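Local coordinates for protein ceramide very long chain fatty acid hydroxylase SCS7 (Saccharomyces cerevisiae, PDB 4ZR1) that hydroxylates the very long chain fatty acids of sphingolipids, probably at C-2 of the ceramide acyl chain, probably using a dimetal centre held by histidines and electrons from cytochrome b5, at residues A[123-128]-A[210-215]. Sequence-based numbering, arbitrary orientation.
Sequences LKNMNQ and PLYWAY
Asn125 lies flat over one face of the Tyr212 ring, its amide plane turned only 10° from the plane of the ring. Asn125 CB sits almost on the ring normal, 3.3 Å from the Tyr212 centroid, in a CH-pi contact, while Asn125 ND2 comes within 3.4 Å of Tyr212 CE1. CD2 of Leu211 covers the opposite face, leaving the phenol ring between an amide and a methyl group. Beside this stack, Met126 reaches out fully extended, CG anti to the backbone N (chi1 -177°), and meets Trp213 at roughly a right angle. Met126 CE is 3.4 Å from Trp213 CD1, and the sulfur approaches the five-membered ring obliquely, a Met-aromatic contact. The Asn125 amide is positioned by a hydrogen bond from ND2 to the carbonyl of Val121, one turn back in helix 106-125, and the Tyr212 side chain also touches Val121. Leu134 of helix 128-154 touches both Met126 and Trp213. A serine in place of Tyr212 would probably leave the Asn125 amide without its stacking surface and open a gap beside Val121. With no hydrogen bond between the segments, the link from the probably lumenal TM1-TM2 turn to the start of TM4 rests on shape fit, amide on ring and methionine on indole.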
loop_
_atom_site.group_PDB
_atom_site.type_symbol
_atom_site.label_atom_id
_atom_site.label_comp_id
_atom_site.label_asym_id
_atom_site.label_seq_id
_atom_site.Cartn_x
_atom_site.Cartn_y
_atom_site.Cartn_z
ATOM N N LEU A 123 -8.874 28.648 -10.161
ATOM C CA LEU A 123 -10.194 29.122 -10.576
ATOM C C LEU A 123 -10.349 30.648 -10.512
ATOM O O LEU A 123 -11.398 31.170 -10.870
ATOM C CB LEU A 123 -11.287 28.468 -9.722
ATOM C CG LEU A 123 -11.531 26.976 -9.954
ATOM C CD1 LEU A 123 -12.396 26.398 -8.846
ATOM C CD2 LEU A 123 -12.183 26.736 -11.304
ATOM N N LYS A 124 -9.319 31.361 -10.071
ATOM C CA LYS A 124 -9.377 32.825 -9.997
ATOM C C LYS A 124 -8.395 33.439 -11.012
ATOM O O LYS A 124 -8.381 34.641 -11.246
ATOM C CB LYS A 124 -9.062 33.280 -8.563
ATOM C CG LYS A 124 -8.701 34.770 -8.264
ATOM C CD LYS A 124 -9.510 35.877 -8.962
ATOM C CE LYS A 124 -9.056 37.255 -8.505
ATOM N NZ LYS A 124 -7.564 37.359 -8.616
ATOM N N ASN A 125 -7.595 32.610 -11.665
ATOM C CA ASN A 125 -6.562 33.147 -12.537
ATOM C C ASN A 125 -6.560 32.508 -13.908
ATOM O O ASN A 125 -5.642 32.710 -14.711
ATOM C CB ASN A 125 -5.206 32.973 -11.874
ATOM C CG ASN A 125 -5.128 33.687 -10.545
ATOM O OD1 ASN A 125 -4.911 34.896 -10.503
ATOM N ND2 ASN A 125 -5.324 32.951 -9.450
ATOM N N MET A 126 -7.613 31.754 -14.184
ATOM C CA MET A 126 -7.623 30.897 -15.357
ATOM C C MET A 126 -9.048 30.553 -15.775
ATOM O O MET A 126 -9.964 30.609 -14.958
ATOM C CB MET A 126 -6.832 29.641 -15.052
ATOM C CG MET A 126 -6.713 28.708 -16.182
ATOM S SD MET A 126 -6.000 27.200 -15.574
ATOM C CE MET A 126 -6.054 26.316 -17.128
ATOM N N ASN A 127 -9.240 30.248 -17.056
ATOM C CA ASN A 127 -10.529 29.787 -17.541
ATOM C C ASN A 127 -10.963 28.605 -16.682
ATOM O O ASN A 127 -10.289 27.563 -16.643
ATOM C CB ASN A 127 -10.455 29.387 -19.018
ATOM C CG ASN A 127 -11.825 29.176 -19.632
ATOM O OD1 ASN A 127 -12.549 28.260 -19.248
ATOM N ND2 ASN A 127 -12.180 30.012 -20.609
ATOM N N GLN A 128 -12.076 28.780 -15.981
ATOM C CA GLN A 128 -12.524 27.804 -15.002
ATOM C C GLN A 128 -12.801 26.449 -15.637
ATOM O O GLN A 128 -12.530 25.407 -15.045
ATOM C CB GLN A 128 -13.753 28.343 -14.272
ATOM C CG GLN A 128 -13.408 29.612 -13.491
ATOM C CD GLN A 128 -14.503 30.079 -12.560
ATOM O OE1 GLN A 128 -15.611 29.543 -12.551
ATOM N NE2 GLN A 128 -14.189 31.082 -11.752
ATOM N N PRO A 210 2.473 25.585 -17.216
ATOM C CA PRO A 210 2.217 26.977 -16.853
ATOM C C PRO A 210 1.641 27.057 -15.447
ATOM O O PRO A 210 0.820 26.225 -15.068
ATOM C CB PRO A 210 1.193 27.436 -17.897
ATOM C CG PRO A 210 1.413 26.546 -19.062
ATOM C CD PRO A 210 1.860 25.225 -18.510
ATOM N N LEU A 211 2.056 28.073 -14.708
ATOM C CA LEU A 211 1.768 28.200 -13.291
ATOM C C LEU A 211 0.367 27.736 -12.863
ATOM O O LEU A 211 0.244 26.782 -12.090
ATOM C CB LEU A 211 1.996 29.651 -12.875
ATOM C CG LEU A 211 2.107 29.953 -11.388
ATOM C CD1 LEU A 211 3.394 30.682 -11.147
ATOM C CD2 LEU A 211 0.963 30.835 -10.998
ATOM N N TYR A 212 -0.684 28.374 -13.368
ATOM C CA TYR A 212 -2.031 28.085 -12.862
ATOM C C TYR A 212 -2.583 26.786 -13.417
ATOM O O TYR A 212 -3.564 26.252 -12.894
ATOM C CB TYR A 212 -2.983 29.235 -13.166
ATOM C CG TYR A 212 -2.586 30.502 -12.461
ATOM C CD1 TYR A 212 -2.666 30.594 -11.079
ATOM C CD2 TYR A 212 -2.112 31.600 -13.166
ATOM C CE1 TYR A 212 -2.299 31.747 -10.417
ATOM C CE2 TYR A 212 -1.742 32.760 -12.507
ATOM C CZ TYR A 212 -1.842 32.824 -11.134
ATOM O OH TYR A 212 -1.477 33.963 -10.468
ATOM N N TRP A 213 -1.948 26.274 -14.467
ATOM C CA TRP A 213 -2.251 24.934 -14.951
ATOM C C TRP A 213 -1.748 23.911 -13.939
ATOM O O TRP A 213 -2.322 22.832 -13.779
ATOM C CB TRP A 213 -1.593 24.659 -16.307
ATOM C CG TRP A 213 -2.108 25.434 -17.498
ATOM C CD1 TRP A 213 -2.727 26.655 -17.499
ATOM C CD2 TRP A 213 -2.027 25.027 -18.870
ATOM N NE1 TRP A 213 -3.043 27.025 -18.789
ATOM C CE2 TRP A 213 -2.619 26.044 -19.649
ATOM C CE3 TRP A 213 -1.515 23.894 -19.517
ATOM C CZ2 TRP A 213 -2.712 25.964 -21.041
ATOM C CZ3 TRP A 213 -1.609 23.813 -20.902
ATOM C CH2 TRP A 213 -2.206 24.841 -21.646
ATOM N N ALA A 214 -0.641 24.249 -13.279
ATOM C CA ALA A 214 -0.035 23.364 -12.297
ATOM C C ALA A 214 -0.896 23.326 -11.049
ATOM O O ALA A 214 -1.084 22.268 -10.465
ATOM C CB ALA A 214 1.370 23.808 -11.967
ATOM N N TYR A 215 -1.430 24.479 -10.653
ATOM C CA TYR A 215 -2.343 24.539 -9.523
ATOM C C TYR A 215 -3.514 23.593 -9.714
ATOM O O TYR A 215 -3.807 22.778 -8.836
ATOM C CB TYR A 215 -2.846 25.964 -9.307
ATOM C CG TYR A 215 -1.861 26.814 -8.551
ATOM C CD1 TYR A 215 -1.818 26.793 -7.162
ATOM C CD2 TYR A 215 -0.957 27.623 -9.224
ATOM C CE1 TYR A 215 -0.912 27.552 -6.470
ATOM C CE2 TYR A 215 -0.047 28.391 -8.536
ATOM C CZ TYR A 215 -0.031 28.350 -7.161
ATOM O OH TYR A 215 0.878 29.119 -6.481
#